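Predicted protein (Acinetobacter sp. RUH2624, PDB 4MEA) hydrolyses epoxides as a secreted Cif virulence factor of the alpha/beta-hydrolase fold. Local coordinates at residues D105-E109 against D248-N253. Residues are numbered along the deposited sequence; the frame is centred on the assembly and turned at random.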
ATOM      1  N   ASP A 105      11.335   8.050  17.373  1.00 15.71           N
ATOM      2  CA  ASP A 105      11.689   9.142  16.467  1.00 13.34           C
ATOM      3  C   ASP A 105      12.739   8.686  15.450  1.00 17.48           C
ATOM      4  O   ASP A 105      13.950   8.836  15.664  1.00 10.66           O
ATOM      5  CB  ASP A 105      12.151  10.397  17.223  1.00 17.67           C
ATOM      6  CG  ASP A 105      12.551  11.513  16.287  1.00 18.09           C
ATOM      7  OD1 ASP A 105      12.183  11.440  15.098  1.00 17.03           O
ATOM      8  OD2 ASP A 105      13.234  12.457  16.721  1.00 15.65           O
ATOM      9  N   TYR A 106      12.254   8.100  14.356  1.00 11.79           N
ATOM     10  CA  TYR A 106      13.111   7.660  13.261  1.00 14.46           C
ATOM     11  C   TYR A 106      13.102   8.685  12.133  1.00 13.19           C
ATOM     12  O   TYR A 106      13.224   8.330  10.956  1.00  8.72           O
ATOM     13  CB  TYR A 106      12.660   6.292  12.733  1.00  8.44           C
ATOM     14  CG  TYR A 106      12.946   5.147  13.688  1.00 10.06           C
ATOM     15  CD1 TYR A 106      14.191   4.549  13.712  1.00  7.07           C
ATOM     16  CD2 TYR A 106      11.974   4.675  14.568  1.00 13.66           C
ATOM     17  CE1 TYR A 106      14.476   3.511  14.579  1.00  7.79           C
ATOM     18  CE2 TYR A 106      12.245   3.619  15.435  1.00 11.39           C
ATOM     19  CZ  TYR A 106      13.510   3.047  15.435  1.00 13.25           C
ATOM     20  OH  TYR A 106      13.836   2.005  16.286  1.00 14.31           O
ATOM     21  N   SER A 107      12.947   9.956  12.490  1.00  7.62           N
ATOM     22  CA  SER A 107      13.067  11.021  11.495  1.00  7.51           C
ATOM     23  C   SER A 107      14.521  11.222  11.076  1.00 11.17           C
ATOM     24  O   SER A 107      15.451  10.925  11.838  1.00 16.68           O
ATOM     25  CB  SER A 107      12.482  12.339  12.015  1.00 12.42           C
ATOM     26  OG  SER A 107      13.281  12.911  13.047  1.00 14.79           O
ATOM     27  N   ALA A 108      14.705  11.731   9.861  1.00 10.91           N
ATOM     28  CA  ALA A 108      16.027  12.037   9.308  1.00  8.88           C
ATOM     29  C   ALA A 108      16.942  12.781  10.293  1.00  9.27           C
ATOM     30  O   ALA A 108      18.101  12.411  10.482  1.00 12.40           O
ATOM     31  CB  ALA A 108      15.872  12.843   8.030  1.00  7.63           C
ATOM     32  N   GLU A 109      16.436  13.844  10.904  1.00 10.67           N
ATOM     33  CA  GLU A 109      17.257  14.615  11.843  1.00 12.06           C
ATOM     34  C   GLU A 109      17.773  13.756  12.991  1.00 11.03           C
ATOM     35  O   GLU A 109      18.955  13.819  13.340  1.00 13.22           O
ATOM     36  CB  GLU A 109      16.485  15.812  12.402  1.00 15.35           C
ATOM     37  CG  GLU A 109      16.228  16.920  11.387  1.00 30.28           C
ATOM     38  CD  GLU A 109      17.462  17.750  11.084  1.00 41.15           C
ATOM     39  OE1 GLU A 109      18.556  17.427  11.604  1.00 44.33           O
ATOM     40  OE2 GLU A 109      17.329  18.735  10.325  1.00 40.26           O
ATOM     41  N   ASP A 248       7.788  13.679   9.084  1.00 15.21           N
ATOM     42  CA  ASP A 248       8.777  14.478   9.808  1.00 18.40           C
ATOM     43  C   ASP A 248      10.052  14.698   9.001  1.00 16.66           C
ATOM     44  O   ASP A 248      10.565  15.816   8.923  1.00 17.26           O
ATOM     45  CB  ASP A 248       9.153  13.803  11.125  1.00 21.94           C
ATOM     46  CG  ASP A 248       8.113  14.002  12.200  1.00 25.84           C
ATOM     47  OD1 ASP A 248       7.227  14.860  12.017  1.00 21.12           O
ATOM     48  OD2 ASP A 248       8.195  13.308  13.237  1.00 29.68           O
ATOM     49  N   SER A 249      10.574  13.619   8.423  1.00 12.22           N
ATOM     50  CA  SER A 249      11.793  13.686   7.632  1.00  6.40           C
ATOM     51  C   SER A 249      11.592  14.619   6.448  1.00 14.38           C
ATOM     52  O   SER A 249      12.503  15.340   6.049  1.00 16.54           O
ATOM     53  CB  SER A 249      12.195  12.283   7.140  1.00  9.73           C
ATOM     54  OG  SER A 249      12.453  11.403   8.235  1.00 10.20           O
ATOM     55  N   ILE A 250      10.386  14.597   5.885  1.00 15.42           N
ATOM     56  CA  ILE A 250      10.074  15.430   4.732  1.00 12.39           C
ATOM     57  C   ILE A 250      10.151  16.895   5.118  1.00 11.90           C
ATOM     58  O   ILE A 250      10.787  17.699   4.431  1.00 12.17           O
ATOM     59  CB  ILE A 250       8.673  15.110   4.172  1.00 15.12           C
ATOM     60  CG1 ILE A 250       8.703  13.756   3.453  1.00 15.72           C
ATOM     61  CG2 ILE A 250       8.202  16.231   3.237  1.00 14.99           C
ATOM     62  CD1 ILE A 250       7.335  13.139   3.217  1.00 14.39           C
ATOM     63  N   ARG A 251       9.500  17.238   6.223  1.00 12.72           N
ATOM     64  CA  ARG A 251       9.518  18.603   6.726  1.00 16.32           C
ATOM     65  C   ARG A 251      10.952  19.025   7.012  1.00 16.77           C
ATOM     66  O   ARG A 251      11.364  20.144   6.705  1.00 12.87           O
ATOM     67  CB  ARG A 251       8.671  18.715   7.997  1.00 16.88           C
ATOM     68  CG  ARG A 251       8.955  19.968   8.823  1.00 31.51           C
ATOM     69  CD  ARG A 251       7.685  20.540   9.422  1.00 38.23           C
ATOM     70  NE  ARG A 251       7.941  21.575  10.421  1.00 44.99           N
ATOM     71  CZ  ARG A 251       8.390  22.798  10.147  1.00 49.20           C
ATOM     72  NH1 ARG A 251       8.662  23.152   8.894  1.00 51.26           N
ATOM     73  NH2 ARG A 251       8.578  23.667  11.133  1.00 43.46           N
ATOM     74  N   GLN A 252      11.721  18.113   7.594  1.00 20.32           N
ATOM     75  CA  GLN A 252      13.089  18.427   7.957  1.00 14.26           C
ATOM     76  C   GLN A 252      13.949  18.701   6.736  1.00 17.18           C
ATOM     77  O   GLN A 252      14.723  19.657   6.724  1.00 14.82           O
ATOM     78  CB  GLN A 252      13.686  17.302   8.801  1.00  8.28           C
ATOM     79  CG  GLN A 252      13.029  17.186  10.167  1.00  9.74           C
ATOM     80  CD  GLN A 252      13.346  15.874  10.845  1.00 13.10           C
ATOM     81  OE1 GLN A 252      14.011  15.008  10.268  1.00 11.63           O
ATOM     82  NE2 GLN A 252      12.886  15.721  12.089  1.00  9.58           N
ATOM     83  N   ASN A 253      13.823  17.862   5.709  1.00 12.92           N
ATOM     84  CA  ASN A 253      14.630  18.046   4.514  1.00  9.41           C
ATOM     85  C   ASN A 253      14.200  19.267   3.715  1.00 10.15           C
ATOM     86  O   ASN A 253      15.031  19.976   3.149  1.00 14.98           O
ATOM     87  CB  ASN A 253      14.627  16.782   3.632  1.00  6.74           C
ATOM     88  CG  ASN A 253      15.411  15.634   4.263  1.00 14.18           C
ATOM     89  OD1 ASN A 253      16.249  15.854   5.146  1.00 13.73           O
ATOM     90  ND2 ASN A 253      15.136  14.408   3.824  1.00 10.56           N
TER
HETATM   91  O   HOH W   1       9.527  11.101  14.042  1.00 14.19           O
HETATM   92  O   HOH W   2      11.763   8.945   8.545  1.00 13.57           O
HETATM   93  O   HOH W   3      15.566  20.490   9.210  1.00 20.28           O
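The N-terminus of helix 108-123, with Ser107 at its N-cap position, is met by two side chains of helix 246-258, Ser249 and Gln252, which take up the first amide hydrogens of the helix. Ser249 OG accepts from Ala108 N at 2.8 Å, and Gln252 OE1 accepts from the next amide, Glu109 N, also at 2.8 Å and nearly straight (165°). That second donor stands above the carbonyl plane of the glutamine rather than within it. The other end of the same amide, NE2, lies 3.0 Å from Ser107 OG and donates to it in the amide plane, so both ends of the Gln252 amide are engaged and its rotation is fixed. With its chain extended beyond CG, Gln252 reaches across from helix 246-258 to the start of helix 108-123 and ends over the first turn.

In this alpha/beta-hydrolase fold the contact joins the helix that follows the loop after strand 87-90 to the helix that precedes strand 267-272, with Pro142 of helix 136-146 packed against Ala108 and Glu109. Ser107 OG, itself a donor to Asp105 OD1 (2.8 Å), reaches the syn lone pair of that oxygen, while Ser107 N closes an Asx turn on the same atom from above the carboxylate plane. A water donates to both Asp105 OD1 and Asp248 OD2, which lie 4.8 Å apart on two carboxylates that would probably repel each other, and a second links Ser249 OG to Tyr106 O.

In Glu109, chi1 (-70°) sets CG beside the backbone N and against Gln252 CD, closer than carbons usually pack and doubtful in detail. The bend at chi2 then swings the carboxylate, turned 70° from the amide plane, to a third water, which also donates to Gln252 O.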